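Local structure of hemolysin BL lytic component L1 (Bacillus cereus, 7NMQ) at residues A[8-13]-A[306-311]; A[2-6]-A[320-324]. The protein serves as a lytic component of the Bacillus cereus enterotoxin hemolysin BL, an alpha-helical pore-forming toxin, and probably acts on membranes together with its partner components. All coordinates share one frame; numbering follows the deposited sequence.

Interaction 1: A[8-13]-A[306-311]; sequences EGLKKA and NIQKQW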
loop_
_atom_site.group_PDB
_atom_site.type_symbol
_atom_site.label_atom_id
_atom_site.label_comp_id
_atom_site.label_asym_id
_atom_site.label_seq_id
_atom_site.Cartn_x
_atom_site.Cartn_y
_atom_site.Cartn_z
ATOM N N GLU A 8 10.146 8.278 16.538
ATOM C CA GLU A 8 11.297 7.997 15.655
ATOM C C GLU A 8 10.800 8.164 14.199
ATOM O O GLU A 8 10.139 9.175 13.918
ATOM C CB GLU A 8 11.868 6.616 16.001
ATOM C CG GLU A 8 12.095 6.416 17.475
ATOM C CD GLU A 8 13.506 6.578 17.977
ATOM O OE1 GLU A 8 13.874 5.721 18.776
ATOM O OE2 GLU A 8 14.213 7.549 17.586
ATOM N N GLY A 9 11.118 7.253 13.281
ATOM C CA GLY A 9 10.734 7.341 11.863
ATOM C C GLY A 9 9.357 6.768 11.585
ATOM O O GLY A 9 9.099 6.469 10.396
ATOM N N LEU A 10 8.475 6.620 12.584
ATOM C CA LEU A 10 7.150 6.025 12.271
ATOM C C LEU A 10 6.372 6.875 11.271
ATOM O O LEU A 10 5.623 6.257 10.458
ATOM C CB LEU A 10 6.339 5.753 13.520
ATOM C CG LEU A 10 6.854 4.604 14.364
ATOM C CD1 LEU A 10 6.083 4.569 15.681
ATOM C CD2 LEU A 10 6.736 3.275 13.638
ATOM N N LYS A 11 6.500 8.177 11.265
ATOM C CA LYS A 11 5.673 9.037 10.394
ATOM C C LYS A 11 5.937 8.686 8.922
ATOM O O LYS A 11 4.983 8.450 8.176
ATOM C CB LYS A 11 5.957 10.498 10.696
ATOM C CG LYS A 11 4.805 11.441 10.458
ATOM C CD LYS A 11 5.030 12.819 11.058
ATOM C CE LYS A 11 3.868 13.748 10.762
ATOM N NZ LYS A 11 4.214 15.157 11.045
ATOM N N LYS A 12 7.199 8.619 8.546
ATOM C CA LYS A 12 7.610 8.372 7.151
ATOM C C LYS A 12 7.162 6.953 6.750
ATOM O O LYS A 12 6.644 6.775 5.655
ATOM C CB LYS A 12 9.105 8.661 7.005
ATOM C CG LYS A 12 9.446 10.147 7.081
ATOM C CD LYS A 12 10.782 10.565 6.461
ATOM C CE LYS A 12 10.802 10.474 4.948
ATOM N NZ LYS A 12 12.147 10.735 4.381
ATOM N N ALA A 13 7.354 5.970 7.615
ATOM C CA ALA A 13 7.001 4.566 7.328
ATOM C C ALA A 13 5.486 4.477 7.172
ATOM O O ALA A 13 5.020 3.705 6.309
ATOM C CB ALA A 13 7.499 3.682 8.439
ATOM N N ASN A 306 10.582 -1.535 8.127
ATOM C CA ASN A 306 11.069 -0.236 8.649
ATOM C C ASN A 306 10.309 0.084 9.940
ATOM O O ASN A 306 10.933 0.507 10.911
ATOM C CB ASN A 306 10.923 0.882 7.631
ATOM C CG ASN A 306 11.589 2.148 8.102
ATOM O OD1 ASN A 306 12.736 2.126 8.563
ATOM N ND2 ASN A 306 10.854 3.235 8.073
ATOM N N ILE A 307 9.004 -0.163 9.983
ATOM C CA ILE A 307 8.197 0.061 11.214
ATOM C C ILE A 307 8.767 -0.815 12.322
ATOM O O ILE A 307 8.951 -0.325 13.460
ATOM C CB ILE A 307 6.696 -0.186 10.997
ATOM C CG1 ILE A 307 6.137 0.907 10.075
ATOM C CG2 ILE A 307 5.911 -0.293 12.296
ATOM C CD1 ILE A 307 4.685 0.742 9.690
ATOM N N GLN A 308 9.064 -2.076 12.025
ATOM C CA GLN A 308 9.652 -2.975 13.042
ATOM C C GLN A 308 10.982 -2.398 13.562
ATOM O O GLN A 308 11.181 -2.381 14.798
ATOM C CB GLN A 308 9.864 -4.358 12.449
ATOM C CG GLN A 308 10.571 -5.231 13.466
ATOM C CD GLN A 308 10.468 -6.653 13.064
ATOM O OE1 GLN A 308 11.024 -7.047 12.054
ATOM N NE2 GLN A 308 9.708 -7.403 13.851
ATOM N N LYS A 309 11.855 -1.942 12.686
ATOM C CA LYS A 309 13.142 -1.320 13.054
ATOM C C LYS A 309 12.883 -0.125 13.978
ATOM O O LYS A 309 13.628 0.018 14.976
ATOM C CB LYS A 309 13.916 -0.890 11.810
ATOM C CG LYS A 309 15.226 -0.157 12.060
ATOM C CD LYS A 309 16.093 -0.019 10.813
ATOM C CE LYS A 309 15.374 0.650 9.668
ATOM N NZ LYS A 309 14.772 1.932 10.094
ATOM N N GLN A 310 11.869 0.688 13.697
ATOM C CA GLN A 310 11.587 1.896 14.507
ATOM C C GLN A 310 11.129 1.462 15.894
ATOM O O GLN A 310 11.589 2.090 16.891
ATOM C CB GLN A 310 10.553 2.822 13.918
ATOM C CG GLN A 310 10.922 3.299 12.532
ATOM C CD GLN A 310 12.253 3.991 12.403
ATOM O OE1 GLN A 310 12.744 4.686 13.305
ATOM N NE2 GLN A 310 12.823 3.857 11.217
ATOM N N TRP A 311 10.300 0.426 15.998
ATOM C CA TRP A 311 9.902 -0.040 17.358
ATOM C C TRP A 311 11.126 -0.573 18.102
ATOM O O TRP A 311 11.250 -0.323 19.305
ATOM C CB TRP A 311 8.818 -1.117 17.279
ATOM C CG TRP A 311 7.433 -0.654 16.991
ATOM C CD1 TRP A 311 6.695 -1.067 15.926
ATOM C CD2 TRP A 311 6.617 0.261 17.736
ATOM N NE1 TRP A 311 5.455 -0.497 15.980
ATOM C CE2 TRP A 311 5.365 0.310 17.098
ATOM C CE3 TRP A 311 6.777 1.002 18.905
ATOM C CZ2 TRP A 311 4.329 1.114 17.552
ATOM C CZ3 TRP A 311 5.736 1.763 19.377
ATOM C CH2 TRP A 311 4.513 1.818 18.715
HETATM O O HOH W 1 10.836 5.660 8.649
#
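Gly9 N donates a hydrogen bond of 3.0 Å to Gln310 OE1, tying the start of helix 10-33 to the flank of helix 275-325. The donor sits well above the carbonyl plane of the Gln310 amide, although the N-H itself is fairly straight (155°). Gln310 CD lies 3.6 Å from Gly9 N, and Glu8 CB also borders OE1.

Beside this polar point the packing is apolar. Leu10 CD2 reaches both Ile307 CG2 and Gln310 CB, each at 3.9 Å, and the Leu10 and Ile307 side chains cross at about a right angle. The other methyl, CD1, lies over one face of the Trp311 indole, toward its rim. One turn on, Ala13 CB presses tightly against Ile307 CG1 (3.5 Å) and also touches Asn306 ND2.

What positions the Gln310 amide lies in its own helix: with CG beside the backbone N, a bend at chi2 (-56°) turns the amide back along that helix, and NE2 donates in its amide plane to Asn306 OD1 at 3.2 Å. That oxygen also takes a 2.6 Å bond from Lys309 NZ. A water lies between Asn306 ND2 and Gly9 O, but only 2.5 Å from Asn306 ND2, so this bridge is uncertain in detail. Farther out, Ile84 of helix 45-103 and Trp347 of helix 330-357 pack on both Leu10 and Trp311, placing the contact within the helical bundle.

Gly9 occupies the N-cap position, so the direct bond from Gln310 fixes the beginning of one helix against another, with the water as a possible second link. Lys309 would be expected to polarise the Asn306 carbonyl that holds Gln310 in place.

Interaction 2: A[2-6]-A[320-324]; sequences NYALG and DLLDN
The Tyr3 ring packs on Leu321, near the C-terminal end of helix 275-325, through a CH-pi interaction. Leu321 CD1 stands 3.7 Å from the ring centroid, only 9° off the normal, so this methyl is almost centred on one face. Leu321 CB touches the same ring at CD1 (3.8 Å). Leu321 branches at CG so that its methyls meet different partners: CD1 the tyrosine, CD2 Leu5 CD1 at 4.1 Å. The leucine side chains cross at about a right angle, and Leu340 and Ala343 of helix 330-357 also pack on Leu5.

The polar contacts gather at the ring edge. Asn324 ND2 donates to Tyr3 OH over 2.7 Å in a nearly linear bond (176°), with the hydroxyl lying in the amide plane. Ring and amide are nevertheless steeply turned against each other, their planes 66° apart. Asp320 OD2 comes up to ring carbon CE1 at 3.4 Å, an approach near the ring plane, where the aromatic hydrogens lie. Lys332 adds a weak hydrogen bond to the phenol oxygen.

A water adds a further link, donating to Asn2 O and, at 2.7 Å, to Asp320 OD2. It thereby ties the N-terminal loop to the carboxylate one helical turn before Asn324.

Tyr3 is thus held by dispersion over a face and by directed polar bonds at its hydroxyl, which together should restrict sliding and rotation of the ring. The amide donor, with the nearby lysine, would also be expected to draw electron density toward the phenol oxygen.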
loop_
_atom_site.group_PDB
_atom_site.type_symbol
_atom_site.label_atom_id
_atom_site.label_comp_id
_atom_site.label_asym_id
_atom_site.label_seq_id
_atom_site.Cartn_x
_atom_site.Cartn_y
_atom_site.Cartn_z
ATOM N N ASN A 2 18.189 14.220 26.395
ATOM C CA ASN A 2 19.008 13.120 26.959
ATOM C C ASN A 2 18.451 11.749 26.571
ATOM O O ASN A 2 19.233 10.815 26.573
ATOM C CB ASN A 2 19.101 13.222 28.474
ATOM C CG ASN A 2 19.995 14.354 28.928
ATOM O OD1 ASN A 2 20.918 14.770 28.228
ATOM N ND2 ASN A 2 19.699 14.854 30.104
ATOM N N TYR A 3 17.146 11.620 26.337
ATOM C CA TYR A 3 16.445 10.343 26.003
ATOM C C TYR A 3 15.450 10.597 24.883
ATOM O O TYR A 3 14.663 11.508 24.964
ATOM C CB TYR A 3 15.770 9.774 27.251
ATOM C CG TYR A 3 16.799 9.488 28.323
ATOM C CD1 TYR A 3 17.614 8.375 28.232
ATOM C CD2 TYR A 3 17.052 10.378 29.366
ATOM C CE1 TYR A 3 18.608 8.125 29.163
ATOM C CE2 TYR A 3 18.026 10.137 30.326
ATOM C CZ TYR A 3 18.816 9.006 30.214
ATOM O OH TYR A 3 19.824 8.813 31.113
ATOM N N ALA A 4 15.498 9.760 23.879
ATOM C CA ALA A 4 14.592 9.878 22.708
ATOM C C ALA A 4 13.380 8.965 22.894
ATOM O O ALA A 4 13.512 7.759 22.654
ATOM C CB ALA A 4 15.325 9.582 21.421
ATOM N N LEU A 5 12.232 9.527 23.290
ATOM C CA LEU A 5 11.060 8.709 23.662
ATOM C C LEU A 5 9.935 8.866 22.632
ATOM O O LEU A 5 8.862 8.296 22.865
ATOM C CB LEU A 5 10.582 9.104 25.069
ATOM C CG LEU A 5 11.671 9.060 26.143
ATOM C CD1 LEU A 5 11.117 9.514 27.468
ATOM C CD2 LEU A 5 12.271 7.646 26.234
ATOM N N GLY A 6 10.205 9.547 21.523
ATOM C CA GLY A 6 9.194 9.812 20.506
ATOM C C GLY A 6 9.111 8.706 19.469
ATOM O O GLY A 6 9.787 7.683 19.542
ATOM N N ASP A 320 17.467 2.267 27.670
ATOM C CA ASP A 320 18.591 3.115 28.125
ATOM C C ASP A 320 18.113 3.997 29.295
ATOM O O ASP A 320 18.804 4.071 30.326
ATOM C CB ASP A 320 19.131 3.968 26.989
ATOM C CG ASP A 320 20.391 4.694 27.352
ATOM O OD1 ASP A 320 21.361 4.023 27.766
ATOM O OD2 ASP A 320 20.353 5.927 27.280
ATOM N N LEU A 321 16.947 4.637 29.179
ATOM C CA LEU A 321 16.403 5.428 30.301
ATOM C C LEU A 321 16.189 4.506 31.494
ATOM O O LEU A 321 16.617 4.838 32.627
ATOM C CB LEU A 321 15.100 6.106 29.871
ATOM C CG LEU A 321 14.382 6.890 30.984
ATOM C CD1 LEU A 321 15.317 7.878 31.693
ATOM C CD2 LEU A 321 13.137 7.586 30.424
ATOM N N LEU A 322 15.495 3.386 31.299
ATOM C CA LEU A 322 15.167 2.488 32.422
ATOM C C LEU A 322 16.456 2.115 33.149
ATOM O O LEU A 322 16.487 2.182 34.392
ATOM C CB LEU A 322 14.484 1.251 31.832
ATOM C CG LEU A 322 14.108 0.208 32.863
ATOM C CD1 LEU A 322 12.985 0.707 33.746
ATOM C CD2 LEU A 322 13.727 -1.089 32.182
ATOM N N ASP A 323 17.490 1.764 32.412
ATOM C CA ASP A 323 18.729 1.225 33.016
ATOM C C ASP A 323 19.513 2.311 33.740
ATOM O O ASP A 323 20.265 1.968 34.604
ATOM C CB ASP A 323 19.625 0.636 31.932
ATOM C CG ASP A 323 19.138 -0.690 31.401
ATOM O OD1 ASP A 323 18.187 -1.244 32.026
ATOM O OD2 ASP A 323 19.672 -1.141 30.342
ATOM N N ASN A 324 19.347 3.564 33.357
ATOM C CA ASN A 324 20.117 4.699 33.892
ATOM C C ASN A 324 19.453 5.270 35.136
ATOM O O ASN A 324 20.145 5.967 35.864
ATOM C CB ASN A 324 20.181 5.817 32.863
ATOM C CG ASN A 324 21.119 5.559 31.711
ATOM O OD1 ASN A 324 21.734 4.486 31.586
ATOM N ND2 ASN A 324 21.194 6.539 30.827
HETATM O O HOH W 2 19.588 8.000 25.662
#

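Overall arrangement
From the N terminus, the loop before helix 10-33 runs first through interaction 2 and then, one residue later, into interaction 1 at the start of that helix. The chain next passes through most of the helical bundle and the two-stranded antiparallel sheet before returning in helix 275-325, where residues 306-311 come before 320-324. The pairing is therefore antiparallel: interaction 2 closes the outer loop and interaction 1 the inner one, with no crossing. The centres of the two contacts lie about 18 Å apart, and both use helix 275-325. Helix 330-357 borders both, its Trp347 packing at interaction 1 and bonding to Leu5 O near interaction 2.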